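Local coordinates for ABC-type transport system, sugar-family extracellular solute-binding protein (Peptoclostridium difficile 630, PDB 6HNI) that binds tyrosine, probably delivering it to an ABC transporter for uptake, and has adhesive properties, at residues Asp62-Gln67 / Gln74-Lys79. The protein carries 1 engineered substitution. Sequence-based numbering, arbitrary orientation.
Sequences DFQNAQ and QSIASK. With EDO (1,2-ethanediol), chain E.
I76 CD1 sits over one face of the peptide group joining N65 to A66, 3.8 Å from A66 N, while the carboxamide of Q64, beyond the methylene that touches I76, has D62 at its N-H edge. This is the first strand-helix half of a beta-alpha-beta crossover, in a Rossmann-like lobe of the periplasmic-binding-protein fold: edge strand 59-65 of the parallel sheet leads into helix 70-82, which packs back on it. I76 CG2, anti to the backbone N, comes within 3.7 Å of Q64 CB, and CD1 reaches A66 CB at 4.0 Å; T29 of the neighbouring strand also touches this isoleucine. Q64 bends at chi2 (-73°), and its NE2, in a nearly straight bond (176°), uses the syn lone pair of D62 OD1, which lies nearly in the plane of the Q64 amide; the bond helps to fix the carboxamide's rotation. The other carboxylate oxygen, D62 OD2, makes a salt bridge with K85. Where the strand ends, N65 forms an Asx turn: OD1 accepts from Q67 N, the donor standing well above the carbonyl plane. N65 ND2 also binds a 1,2-ethanediol, probably from the crystallisation liquor, 3.1 Å from its O1.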
loop_
_atom_site.group_PDB
_atom_site.type_symbol
_atom_site.label_atom_id
_atom_site.label_comp_id
_atom_site.label_asym_id
_atom_site.label_seq_id
_atom_site.Cartn_x
_atom_site.Cartn_y
_atom_site.Cartn_z
ATOM N N ASP A 62 0.280 -12.470 -17.922
ATOM C CA ASP A 62 0.179 -11.235 -18.721
ATOM C C ASP A 62 0.197 -10.086 -17.691
ATOM O O ASP A 62 -0.824 -9.765 -17.045
ATOM C CB ASP A 62 -1.151 -11.296 -19.475
ATOM C CG ASP A 62 -1.435 -10.103 -20.359
ATOM O OD1 ASP A 62 -0.626 -9.147 -20.387
ATOM O OD2 ASP A 62 -2.506 -10.153 -21.047
ATOM N N PHE A 63 1.380 -9.506 -17.512
ATOM C CA PHE A 63 1.569 -8.381 -16.585
ATOM C C PHE A 63 1.294 -7.042 -17.278
ATOM O O PHE A 63 1.842 -6.756 -18.369
ATOM C CB PHE A 63 2.998 -8.380 -16.057
ATOM C CG PHE A 63 3.304 -7.174 -15.201
ATOM C CD1 PHE A 63 2.811 -7.103 -13.899
ATOM C CD2 PHE A 63 4.027 -6.122 -15.688
ATOM C CE1 PHE A 63 3.014 -5.999 -13.093
ATOM C CE2 PHE A 63 4.247 -4.964 -14.898
ATOM C CZ PHE A 63 3.751 -4.928 -13.594
ATOM N N GLN A 64 0.482 -6.227 -16.614
ATOM C CA GLN A 64 0.093 -4.895 -17.127
ATOM C C GLN A 64 0.182 -3.858 -16.023
ATOM O O GLN A 64 -0.402 -4.006 -14.948
ATOM C CB GLN A 64 -1.324 -4.896 -17.692
ATOM C CG GLN A 64 -1.554 -5.851 -18.855
ATOM C CD GLN A 64 -0.921 -5.391 -20.144
ATOM O OE1 GLN A 64 -0.854 -4.193 -20.398
ATOM N NE2 GLN A 64 -0.547 -6.331 -21.034
ATOM N N ASN A 65 0.950 -2.812 -16.306
ATOM C CA ASN A 65 1.168 -1.672 -15.402
ATOM C C ASN A 65 0.401 -0.476 -15.982
ATOM O O ASN A 65 0.571 -0.122 -17.140
ATOM C CB ASN A 65 2.652 -1.420 -15.324
ATOM C CG ASN A 65 3.051 -0.280 -14.378
ATOM O OD1 ASN A 65 2.234 0.480 -13.873
ATOM N ND2 ASN A 65 4.345 -0.151 -14.160
ATOM N N ALA A 66 -0.447 0.120 -15.153
ATOM C CA ALA A 66 -1.237 1.311 -15.565
ATOM C C ALA A 66 -0.445 2.609 -15.558
ATOM O O ALA A 66 -0.975 3.632 -15.955
ATOM C CB ALA A 66 -2.451 1.465 -14.714
ATOM N N GLN A 67 0.768 2.576 -15.022
ATOM C CA GLN A 67 1.606 3.775 -14.869
ATOM C C GLN A 67 0.882 4.931 -14.181
ATOM O O GLN A 67 1.047 6.123 -14.564
ATOM C CB GLN A 67 2.188 4.177 -16.221
ATOM C CG GLN A 67 3.137 3.149 -16.811
ATOM C CD GLN A 67 3.708 3.607 -18.136
ATOM O OE1 GLN A 67 3.148 3.335 -19.184
ATOM N NE2 GLN A 67 4.801 4.347 -18.088
ATOM N N GLN A 74 -8.701 0.755 -15.951
ATOM C CA GLN A 74 -9.980 0.274 -16.454
ATOM C C GLN A 74 -9.825 -0.423 -17.795
ATOM O O GLN A 74 -10.451 -1.489 -17.990
ATOM C CB GLN A 74 -10.953 1.447 -16.581
ATOM C CG GLN A 74 -11.237 2.094 -15.222
ATOM C CD GLN A 74 -12.284 1.399 -14.397
ATOM O OE1 GLN A 74 -13.022 0.524 -14.858
ATOM N NE2 GLN A 74 -12.374 1.800 -13.120
ATOM N N SER A 75 -9.002 0.084 -18.692
ATOM C CA SER A 75 -8.775 -0.599 -19.984
ATOM C C SER A 75 -8.033 -1.899 -19.776
ATOM O O SER A 75 -8.342 -2.858 -20.515
ATOM C CB SER A 75 -8.034 0.290 -20.976
ATOM O OG SER A 75 -6.772 0.718 -20.526
ATOM N N ILE A 76 -7.080 -1.977 -18.861
ATOM C CA ILE A 76 -6.370 -3.269 -18.597
ATOM C C ILE A 76 -7.423 -4.261 -18.180
ATOM O O ILE A 76 -7.390 -5.435 -18.641
ATOM C CB ILE A 76 -5.298 -3.096 -17.496
ATOM C CG1 ILE A 76 -4.097 -2.268 -18.023
ATOM C CG2 ILE A 76 -4.904 -4.424 -16.896
ATOM C CD1 ILE A 76 -3.167 -1.753 -16.968
ATOM N N ALA A 77 -8.274 -3.892 -17.244
ATOM C CA ALA A 77 -9.265 -4.819 -16.661
ATOM C C ALA A 77 -10.252 -5.251 -17.697
ATOM O O ALA A 77 -10.608 -6.451 -17.794
ATOM C CB ALA A 77 -9.966 -4.196 -15.480
ATOM N N SER A 78 -10.744 -4.348 -18.511
ATOM C CA SER A 78 -11.620 -4.646 -19.621
ATOM C C SER A 78 -11.016 -5.712 -20.570
ATOM O O SER A 78 -11.716 -6.638 -20.982
ATOM C CB SER A 78 -11.912 -3.370 -20.434
ATOM O OG SER A 78 -12.692 -3.647 -21.580
ATOM N N LYS A 79 -9.747 -5.528 -20.920
ATOM C CA LYS A 79 -9.083 -6.434 -21.840
ATOM C C LYS A 79 -8.869 -7.795 -21.154
ATOM O O LYS A 79 -9.039 -8.842 -21.804
ATOM C CB LYS A 79 -7.758 -5.825 -22.292
ATOM C CG LYS A 79 -6.971 -6.651 -23.293
ATOM C CD LYS A 79 -7.798 -6.929 -24.527
ATOM C CE LYS A 79 -6.964 -7.320 -25.761
ATOM N NZ LYS A 79 -5.999 -8.417 -25.482
HETATM C C1 EDO E . 5.971 3.825 -13.450
HETATM O O1 EDO E . 5.235 2.604 -13.127
HETATM C C2 EDO E . 5.080 5.065 -13.604
HETATM O O2 EDO E . 5.138 5.670 -14.897
#